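Long-range contacts in prenyltransference for protein (Lavandula lanata, PDB 5HC8), which joins two dimethylallyl diphosphate units head-to-middle into lavandulyl diphosphate, as a prenyltransferase of the cis-prenyltransferase (undecaprenyl diphosphate synthase) fold: residues D21-K25 and A194-Q198; M134-L138 and N181-F185; P188-I192 and A231-Y235. One frame throughout, in Å; residues are numbered along the deposited sequence.

Interaction 1 of 3, residues D21-K25 and A194-Q198; sequences DGHRK and AAGEQ. With MG (magnesium ion), chain B; PIS (trihydrogen thiodiphosphate), chain C; ISY (3-methylbut-3-enylsulfanyl(phosphonooxy)phosphinic acid), chain F; 61G (2-methylbuta-1,3-diene), chain D.
Lys-25 and Glu-197 form the one direct salt bridge across the contact. The lysine chain, extended beyond CG, brings NZ to 2.9 Å from OE1 of Glu-197, on that oxygen's anti lone pair, while a bend at chi2 (-68°) turns the carboxylate toward it. Replacing Glu-197 by an alanine would probably leave the Lys-25 ammonium without this mate and free its long chain to swing. Close by, the methyl of Ala-195 rests on the backbone of Asp-21 and Gly-22, its CB 3.5 Å from CA of Gly-22. Any side chain at Gly-22 would strike that methyl, and the positive phi (92°) independently calls for glycine. A water joins the segments, donating to OD2 of Asp-21 and to O of Ala-194 and accepting from N of Glu-197.

The remaining bonds hold the bound substrate-like ligands. Asp-21 OD1 binds magnesium at 2.1 Å, alongside the thiodiphosphate's S1 and O2, O7 of the prenyl thiodiphosphate analogue and two waters; OD2 of Asp-21 pairs with Arg-193. Gly-22 is the N-cap of helix 23-30, and the amides from Gly-22 to Lys-25 all point into the thiodiphosphate, Lys-25 N meeting O3 at 2.8 Å. His-23 grips O4 twice, through its backbone N and, at the ring edge, through ND1 at 2.7 Å. Arg-72 and His-38 complete the cradle. Such a phosphate-binding turn at a helix start, with an aspartate on magnesium, is characteristic of cis-prenyltransferases. Metal, amides and basic side chains together probably offset the diphosphate's negative charge and would stabilise it as a leaving group.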
loop_
_atom_site.group_PDB
_atom_site.type_symbol
_atom_site.label_atom_id
_atom_site.label_comp_id
_atom_site.label_asym_id
_atom_site.label_seq_id
_atom_site.Cartn_x
_atom_site.Cartn_y
_atom_site.Cartn_z
ATOM N N ASP A 21 -4.666 -16.628 0.247
ATOM C CA ASP A 21 -4.238 -16.891 -1.102
ATOM C C ASP A 21 -3.675 -18.302 -1.189
ATOM O O ASP A 21 -3.299 -18.886 -0.155
ATOM C CB ASP A 21 -3.204 -15.821 -1.521
ATOM C CG ASP A 21 -3.104 -15.632 -3.047
ATOM O OD1 ASP A 21 -4.137 -15.907 -3.668
ATOM O OD2 ASP A 21 -2.000 -15.317 -3.575
ATOM N N GLY A 22 -3.517 -18.813 -2.402
ATOM C CA GLY A 22 -2.782 -20.062 -2.621
ATOM C C GLY A 22 -3.707 -21.275 -2.610
ATOM O O GLY A 22 -3.251 -22.406 -2.597
ATOM N N HIS A 23 -5.006 -21.054 -2.643
ATOM C CA HIS A 23 -5.971 -22.180 -2.552
ATOM C C HIS A 23 -5.973 -23.089 -3.763
ATOM O O HIS A 23 -6.072 -24.278 -3.626
ATOM C CB HIS A 23 -7.390 -21.675 -2.333
ATOM C CG HIS A 23 -7.569 -20.887 -1.074
ATOM N ND1 HIS A 23 -7.352 -19.524 -1.010
ATOM C CD2 HIS A 23 -7.993 -21.249 0.150
ATOM C CE1 HIS A 23 -7.635 -19.098 0.209
ATOM N NE2 HIS A 23 -8.029 -20.126 0.927
ATOM N N ARG A 24 -5.952 -22.547 -4.955
ATOM C CA ARG A 24 -5.848 -23.379 -6.151
ATOM C C ARG A 24 -4.481 -24.068 -6.297
ATOM O O ARG A 24 -4.424 -25.245 -6.635
ATOM C CB ARG A 24 -6.195 -22.523 -7.360
ATOM C CG ARG A 24 -5.852 -23.118 -8.752
ATOM C CD ARG A 24 -6.214 -22.135 -9.866
ATOM N NE ARG A 24 -6.821 -20.929 -9.269
ATOM C CZ ARG A 24 -8.121 -20.708 -9.045
ATOM N NH1 ARG A 24 -9.051 -21.589 -9.442
ATOM N NH2 ARG A 24 -8.474 -19.564 -8.454
ATOM N N LYS A 25 -3.384 -23.370 -6.045
ATOM C CA LYS A 25 -2.053 -24.005 -5.986
ATOM C C LYS A 25 -2.059 -25.190 -5.025
ATOM O O LYS A 25 -1.535 -26.264 -5.330
ATOM C CB LYS A 25 -0.952 -23.019 -5.565
ATOM C CG LYS A 25 -0.685 -21.884 -6.566
ATOM C CD LYS A 25 0.358 -20.892 -6.058
ATOM C CE LYS A 25 0.548 -19.691 -7.003
ATOM N NZ LYS A 25 1.049 -18.464 -6.279
ATOM N N ALA A 194 -0.439 -14.837 2.785
ATOM C CA ALA A 194 -0.103 -16.207 2.553
ATOM C C ALA A 194 0.172 -16.432 1.086
ATOM O O ALA A 194 -0.240 -15.644 0.234
ATOM C CB ALA A 194 -1.246 -17.084 2.967
ATOM N N ALA A 195 0.930 -17.499 0.819
ATOM C CA ALA A 195 1.140 -18.050 -0.531
ATOM C C ALA A 195 2.280 -17.396 -1.375
ATOM O O ALA A 195 2.403 -17.660 -2.559
ATOM C CB ALA A 195 -0.194 -18.108 -1.331
ATOM N N GLY A 196 3.039 -16.505 -0.811
ATOM C CA GLY A 196 4.346 -16.200 -1.363
ATOM C C GLY A 196 4.358 -14.931 -2.239
ATOM O O GLY A 196 5.441 -14.457 -2.548
ATOM N N GLU A 197 3.195 -14.435 -2.698
ATOM C CA GLU A 197 3.160 -13.233 -3.558
ATOM C C GLU A 197 3.389 -12.021 -2.675
ATOM O O GLU A 197 2.887 -11.968 -1.510
ATOM C CB GLU A 197 1.873 -13.075 -4.364
ATOM C CG GLU A 197 1.458 -14.339 -5.133
ATOM C CD GLU A 197 2.387 -14.711 -6.287
ATOM O OE1 GLU A 197 2.262 -15.868 -6.741
ATOM O OE2 GLU A 197 3.239 -13.921 -6.743
ATOM N N GLN A 198 4.071 -11.022 -3.237
ATOM C CA GLN A 198 4.413 -9.813 -2.515
ATOM C C GLN A 198 3.758 -8.604 -3.221
ATOM O O GLN A 198 4.374 -7.950 -4.054
ATOM C CB GLN A 198 5.935 -9.687 -2.454
ATOM C CG GLN A 198 6.575 -10.772 -1.607
ATOM C CD GLN A 198 8.093 -10.777 -1.825
ATOM O OE1 GLN A 198 8.634 -11.355 -2.817
ATOM N NE2 GLN A 198 8.746 -10.078 -1.033
HETATM MG MG MG B . -4.515 -16.078 -5.750
HETATM P P1 PIS C . -4.499 -19.277 -6.097
HETATM O O1 PIS C . -6.029 -19.331 -5.612
HETATM P P2 PIS C . -6.841 -18.329 -4.682
HETATM S S1 PIS C . -6.440 -16.861 -5.316
HETATM O O2 PIS C . -3.727 -18.054 -5.557
HETATM O O3 PIS C . -3.821 -20.583 -5.687
HETATM O O4 PIS C . -6.265 -18.542 -3.326
HETATM O O5 PIS C . -4.609 -19.070 -7.641
HETATM O O6 PIS C . -8.384 -18.710 -4.892
HETATM P P1 ISY F . -3.773 -11.754 -7.248
HETATM O O2 ISY F . -5.258 -11.760 -6.511
HETATM P P3 ISY F . -5.908 -12.877 -5.608
HETATM O O4 ISY F . -2.750 -12.684 -6.485
HETATM O O5 ISY F . -3.192 -10.326 -7.454
HETATM O O6 ISY F . -4.042 -12.340 -8.627
HETATM O O7 ISY F . -5.509 -14.232 -6.068
HETATM O O8 ISY F . -7.471 -12.567 -5.482
HETATM S S9 ISY F . -4.955 -12.635 -3.712
HETATM C C10 ISY F . -5.929 -11.316 -3.026
HETATM C C11 ISY F . -6.680 -12.039 -1.937
HETATM C C12 ISY F . -8.162 -11.874 -1.756
HETATM C C13 ISY F . -8.816 -12.592 -0.667
HETATM C C14 ISY F . -8.996 -11.171 -2.762
HETATM C CAC 61G D . -10.608 -15.039 -3.117
HETATM C CAE 61G D . -10.565 -16.296 -2.212
HETATM C CAB 61G D . -11.468 -16.595 -1.045
HETATM C CAD 61G D . -9.461 -17.171 -2.388
HETATM C CAA 61G D . -8.630 -16.813 -3.482
HETATM O O HOH W 1 0.281 -14.765 -2.128
HETATM O O HOH W 2 -2.680 -15.251 -6.132
HETATM O O HOH W 3 -4.803 -16.489 -7.929
#

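Interaction 2 of 3, residues M134-L138 and N181-F185; sequences MHFIL and NITKF. With SO4 (sulfate ion), chain E.
His-135 of strand 135-138 and Thr-183 of the irregular segment 181-185 bring their backbones closest, yet their CA atoms stay 8.4 Å apart and no hydrogen bond links the two segments directly. Side chains must therefore span the gap, and the alternation of the strand sends His-135 and Ile-137 toward the loop while Phe-136 and Leu-138 face helix 34-54. Strand 135-140 belongs to the parallel sheet of the cis-prenyltransferase fold, between strands 103-107 and 59-65, so segment 181-185 covers the sheet on the side away from that helix.

Ile-137 and Ile-182 meet tip to tip, their CD1 atoms 3.9 Å apart. Chi1 of Ile-182 (64°) puts CG1 between the backbone N and the carbonyl carbon, and the near-extended chain beyond it carries CD1 to the strand. Branched aliphatic chains suit this place, where Ile-107 touches both isoleucines. The His-135 ring crosses Ile-182 at about a right angle: its CE1 lies 3.7 Å from O of Ile-182, which sits at the ring edge, while CG1 of Ile-137, from its own strand, lies above one face toward the rim. The ring nitrogen NE2 is hydrogen-bonded to OG of Ser-105. A sulfate, probably from the crystallisation liquor, accepts from the backbone N of Lys-184 through O2 at 2.8 Å and appears to accept also from His-135 ND1, through an oxygen whose place is doubtful.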
loop_
_atom_site.group_PDB
_atom_site.type_symbol
_atom_site.label_atom_id
_atom_site.label_comp_id
_atom_site.label_asym_id
_atom_site.label_seq_id
_atom_site.Cartn_x
_atom_site.Cartn_y
_atom_site.Cartn_z
ATOM N N MET A 134 -12.925 -9.334 21.016
ATOM C CA MET A 134 -12.133 -8.870 19.898
ATOM C C MET A 134 -13.096 -8.648 18.770
ATOM O O MET A 134 -14.001 -9.439 18.552
ATOM C CB MET A 134 -11.087 -9.913 19.503
ATOM C CG MET A 134 -10.182 -9.554 18.319
ATOM S SD MET A 134 -9.140 -10.906 17.806
ATOM C CE MET A 134 -10.236 -11.870 16.799
ATOM N N HIS A 135 -12.853 -7.593 18.021
ATOM C CA HIS A 135 -13.540 -7.354 16.769
ATOM C C HIS A 135 -12.920 -8.270 15.655
ATOM O O HIS A 135 -11.680 -8.409 15.545
ATOM C CB HIS A 135 -13.405 -5.862 16.469
ATOM C CG HIS A 135 -14.390 -5.297 15.501
ATOM N ND1 HIS A 135 -14.411 -3.954 15.196
ATOM C CD2 HIS A 135 -15.389 -5.856 14.776
ATOM C CE1 HIS A 135 -15.370 -3.716 14.328
ATOM N NE2 HIS A 135 -15.965 -4.857 14.044
ATOM N N PHE A 136 -13.806 -8.884 14.860
ATOM C CA PHE A 136 -13.471 -9.659 13.680
ATOM C C PHE A 136 -14.173 -9.040 12.487
ATOM O O PHE A 136 -15.408 -8.960 12.455
ATOM C CB PHE A 136 -13.954 -11.093 13.838
ATOM C CG PHE A 136 -13.880 -11.916 12.588
ATOM C CD1 PHE A 136 -12.835 -11.758 11.644
ATOM C CD2 PHE A 136 -14.899 -12.823 12.278
ATOM C CE1 PHE A 136 -12.798 -12.516 10.476
ATOM C CE2 PHE A 136 -14.852 -13.598 11.101
ATOM C CZ PHE A 136 -13.794 -13.455 10.209
ATOM N N ILE A 137 -13.406 -8.504 11.527
ATOM C CA ILE A 137 -13.977 -7.976 10.275
ATOM C C ILE A 137 -13.728 -8.980 9.144
ATOM O O ILE A 137 -12.582 -9.440 8.925
ATOM C CB ILE A 137 -13.384 -6.630 9.898
ATOM C CG1 ILE A 137 -13.865 -5.586 10.894
ATOM C CG2 ILE A 137 -13.807 -6.177 8.472
ATOM C CD1 ILE A 137 -13.140 -4.248 10.825
ATOM N N LEU A 138 -14.805 -9.349 8.461
ATOM C CA LEU A 138 -14.722 -10.099 7.224
ATOM C C LEU A 138 -14.888 -9.052 6.115
ATOM O O LEU A 138 -15.910 -8.431 6.006
ATOM C CB LEU A 138 -15.773 -11.193 7.146
ATOM C CG LEU A 138 -15.726 -12.014 5.862
ATOM C CD1 LEU A 138 -14.481 -12.871 5.680
ATOM C CD2 LEU A 138 -16.965 -12.865 5.792
ATOM N N ASN A 181 -14.355 2.920 8.977
ATOM C CA ASN A 181 -14.872 3.855 10.025
ATOM C C ASN A 181 -15.582 3.136 11.197
ATOM O O ASN A 181 -15.840 3.719 12.260
ATOM C CB ASN A 181 -15.710 5.016 9.441
ATOM C CG ASN A 181 -16.992 4.549 8.828
ATOM O OD1 ASN A 181 -17.424 3.431 9.009
ATOM N ND2 ASN A 181 -17.562 5.415 7.988
ATOM N N ILE A 182 -15.879 1.886 11.014
ATOM C CA ILE A 182 -16.404 1.068 12.077
ATOM C C ILE A 182 -15.383 0.642 13.134
ATOM O O ILE A 182 -15.774 -0.012 14.066
ATOM C CB ILE A 182 -17.101 -0.166 11.521
ATOM C CG1 ILE A 182 -16.089 -1.089 10.779
ATOM C CG2 ILE A 182 -18.293 0.230 10.624
ATOM C CD1 ILE A 182 -16.581 -2.493 10.639
ATOM N N THR A 183 -14.094 0.984 13.004
ATOM C CA THR A 183 -13.149 0.615 14.030
ATOM C C THR A 183 -12.415 1.827 14.410
ATOM O O THR A 183 -12.043 2.586 13.535
ATOM C CB THR A 183 -11.839 -0.062 13.557
ATOM O OG1 THR A 183 -11.768 -0.390 12.152
ATOM C CG2 THR A 183 -11.344 -0.987 14.486
ATOM N N LYS A 184 -11.955 1.908 15.661
ATOM C CA LYS A 184 -10.967 2.922 16.004
ATOM C C LYS A 184 -9.517 2.484 15.669
ATOM O O LYS A 184 -8.577 3.247 15.839
ATOM C CB LYS A 184 -11.035 3.259 17.505
ATOM C CG LYS A 184 -10.461 2.142 18.363
ATOM C CD LYS A 184 -9.782 2.645 19.638
ATOM C CE LYS A 184 -10.734 3.474 20.448
ATOM N NZ LYS A 184 -11.997 2.695 20.567
ATOM N N PHE A 185 -9.338 1.283 15.176
ATOM C CA PHE A 185 -8.024 0.803 14.659
ATOM C C PHE A 185 -8.038 0.507 13.151
ATOM O O PHE A 185 -7.668 -0.567 12.770
ATOM C CB PHE A 185 -7.687 -0.436 15.385
ATOM C CG PHE A 185 -7.702 -0.272 16.905
ATOM C CD1 PHE A 185 -6.724 0.513 17.538
ATOM C CD2 PHE A 185 -8.663 -0.884 17.665
ATOM C CE1 PHE A 185 -6.695 0.640 18.943
ATOM C CE2 PHE A 185 -8.650 -0.738 19.071
ATOM C CZ PHE A 185 -7.674 0.017 19.694
HETATM S S SO4 E . -13.166 -1.454 17.547
HETATM O O1 SO4 E . -12.517 -2.287 16.441
HETATM O O2 SO4 E . -13.140 0.061 17.435
HETATM O O3 SO4 E . -14.627 -1.799 17.699
HETATM O O4 SO4 E . -12.447 -1.877 18.790
#

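Interaction 3 of 3, residues P188-I192 and A231-Y235; sequences PDLLI and ALASY
Leu-190 and Tyr-235 both carry CG anti to the backbone N (chi1 173° in the leucine), which swings the leucine tip toward the helix and lays the tyrosine ring beside the start of the strand. In Ile-192 it is the CG2 branch that takes this direction; CG1 stands opposite the carbonyl carbon, with CD1 reaching on to the helix. Strand 190-192 and helix 231-235 run roughly antiparallel, at 143°, with their axes 9.7 Å apart, a helix lying against one face of the parallel sheet.

Leu-190 sits at the middle of the contact: CD2 meets CD1 of Leu-232 at 3.5 Å, the two chains crossing at about a right angle, and also touches CB of Ala-231 at 4.1 Å. CB of Leu-190 lies obliquely against the tyrosine ring, 4.0 Å from CD1 of Tyr-235. At the next inward-facing strand position, CD1 of Ile-192 presses on CB of Ala-231 at 3.4 Å, tighter than usual for two carbons. The small alanine suits so close a contact; Tyr-214 of the neighbouring strand also packs on it.

Polar atoms gather at the start of the strand. Tyr-235 sets CE1 3.4 Å from O of Asp-189 and its OH 3.6 Å from the aspartate's CB, with ring and carboxylate planes 65° apart. The carboxylate itself bonds to the backbone N of His-15 and forms a salt bridge with Arg-240. Helix 225-237 is thus held to the sheet here by apolar contact, with no hydrogen bond between the two segments, while the charge of Asp-189 is probably balanced by Arg-240.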
loop_
_atom_site.group_PDB
_atom_site.type_symbol
_atom_site.label_atom_id
_atom_site.label_comp_id
_atom_site.label_asym_id
_atom_site.label_seq_id
_atom_site.Cartn_x
_atom_site.Cartn_y
_atom_site.Cartn_z
ATOM N N PRO A 188 -4.079 -1.438 9.900
ATOM C CA PRO A 188 -3.401 -2.584 10.496
ATOM C C PRO A 188 -2.023 -2.241 10.959
ATOM O O PRO A 188 -1.324 -1.480 10.307
ATOM C CB PRO A 188 -3.365 -3.650 9.379
ATOM C CG PRO A 188 -4.056 -3.059 8.231
ATOM C CD PRO A 188 -4.413 -1.644 8.478
ATOM N N ASP A 189 -1.635 -2.838 12.099
ATOM C CA ASP A 189 -0.262 -2.822 12.548
ATOM C C ASP A 189 0.562 -3.851 11.766
ATOM O O ASP A 189 1.781 -3.668 11.530
ATOM C CB ASP A 189 -0.254 -3.144 14.050
ATOM C CG ASP A 189 -0.973 -2.082 14.833
ATOM O OD1 ASP A 189 -0.456 -0.955 14.843
ATOM O OD2 ASP A 189 -2.084 -2.345 15.287
ATOM N N LEU A 190 -0.094 -4.941 11.403
ATOM C CA LEU A 190 0.574 -6.086 10.785
ATOM C C LEU A 190 -0.346 -6.637 9.675
ATOM O O LEU A 190 -1.515 -6.840 9.930
ATOM C CB LEU A 190 0.818 -7.194 11.811
ATOM C CG LEU A 190 1.343 -8.526 11.327
ATOM C CD1 LEU A 190 2.700 -8.366 10.719
ATOM C CD2 LEU A 190 1.359 -9.652 12.428
ATOM N N LEU A 191 0.203 -6.865 8.491
ATOM C CA LEU A 191 -0.549 -7.380 7.360
ATOM C C LEU A 191 0.179 -8.653 7.008
ATOM O O LEU A 191 1.371 -8.631 6.728
ATOM C CB LEU A 191 -0.509 -6.435 6.173
ATOM C CG LEU A 191 -1.115 -7.006 4.875
ATOM C CD1 LEU A 191 -2.594 -7.146 5.036
ATOM C CD2 LEU A 191 -0.861 -5.974 3.770
ATOM N N ILE A 192 -0.575 -9.734 7.003
ATOM C CA ILE A 192 -0.078 -11.023 6.641
ATOM C C ILE A 192 -0.601 -11.436 5.257
ATOM O O ILE A 192 -1.778 -11.445 5.031
ATOM C CB ILE A 192 -0.542 -12.060 7.663
ATOM C CG1 ILE A 192 0.034 -11.749 9.053
ATOM C CG2 ILE A 192 -0.095 -13.441 7.261
ATOM C CD1 ILE A 192 -0.601 -12.608 10.183
ATOM N N ALA A 231 4.062 -14.860 12.427
ATOM C CA ALA A 231 3.911 -13.460 11.950
ATOM C C ALA A 231 4.002 -12.523 13.117
ATOM O O ALA A 231 4.697 -11.489 13.014
ATOM C CB ALA A 231 2.595 -13.314 11.203
ATOM N N LEU A 232 3.383 -12.895 14.257
ATOM C CA LEU A 232 3.482 -12.053 15.443
ATOM C C LEU A 232 4.927 -11.916 16.006
ATOM O O LEU A 232 5.300 -10.853 16.478
ATOM C CB LEU A 232 2.576 -12.513 16.544
ATOM C CG LEU A 232 1.155 -11.999 16.653
ATOM C CD1 LEU A 232 0.694 -11.070 15.580
ATOM C CD2 LEU A 232 0.193 -13.171 16.724
ATOM N N ALA A 233 5.681 -12.993 15.981
ATOM C CA ALA A 233 7.069 -13.012 16.409
ATOM C C ALA A 233 7.904 -12.149 15.475
ATOM O O ALA A 233 8.824 -11.488 15.928
ATOM C CB ALA A 233 7.588 -14.430 16.409
ATOM N N SER A 234 7.680 -12.232 14.153
ATOM C CA SER A 234 8.376 -11.334 13.238
ATOM C C SER A 234 8.050 -9.883 13.599
ATOM O O SER A 234 8.980 -9.016 13.645
ATOM C CB SER A 234 8.053 -11.711 11.768
ATOM O OG SER A 234 8.560 -10.810 10.791
ATOM N N TYR A 235 6.743 -9.614 13.835
ATOM C CA TYR A 235 6.269 -8.318 14.256
ATOM C C TYR A 235 7.029 -7.784 15.465
ATOM O O TYR A 235 7.497 -6.663 15.448
ATOM C CB TYR A 235 4.788 -8.323 14.569
ATOM C CG TYR A 235 4.243 -6.983 14.941
ATOM C CD1 TYR A 235 4.001 -6.004 13.945
ATOM C CD2 TYR A 235 4.002 -6.638 16.271
ATOM C CE1 TYR A 235 3.538 -4.794 14.271
ATOM C CE2 TYR A 235 3.507 -5.395 16.588
ATOM C CZ TYR A 235 3.293 -4.495 15.589
ATOM O OH TYR A 235 2.814 -3.272 15.901
#

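From the N terminus, residues 21-25 follow strand 15-19 and meet 194-198, so interaction 1 closes a loop of 168 residues that spans most of the fold. Interaction 2 lies wholly within that span, joining strand 135-140 to the loop ahead of strand 190-193. Interaction 3 then opens at 188-192, just after interaction 2 ends, and reaches forward to helix 225-237; since 194-198 falls between its segments, it crosses interaction 1. Interaction 2 brings a loop, and interaction 3 a helix, against the same sheet, their centres about 17 Å apart. Interactions 1 and 2 lie on opposite sides of the chain's centre, about 25 Å between their centres, with the substrate site at interaction 1.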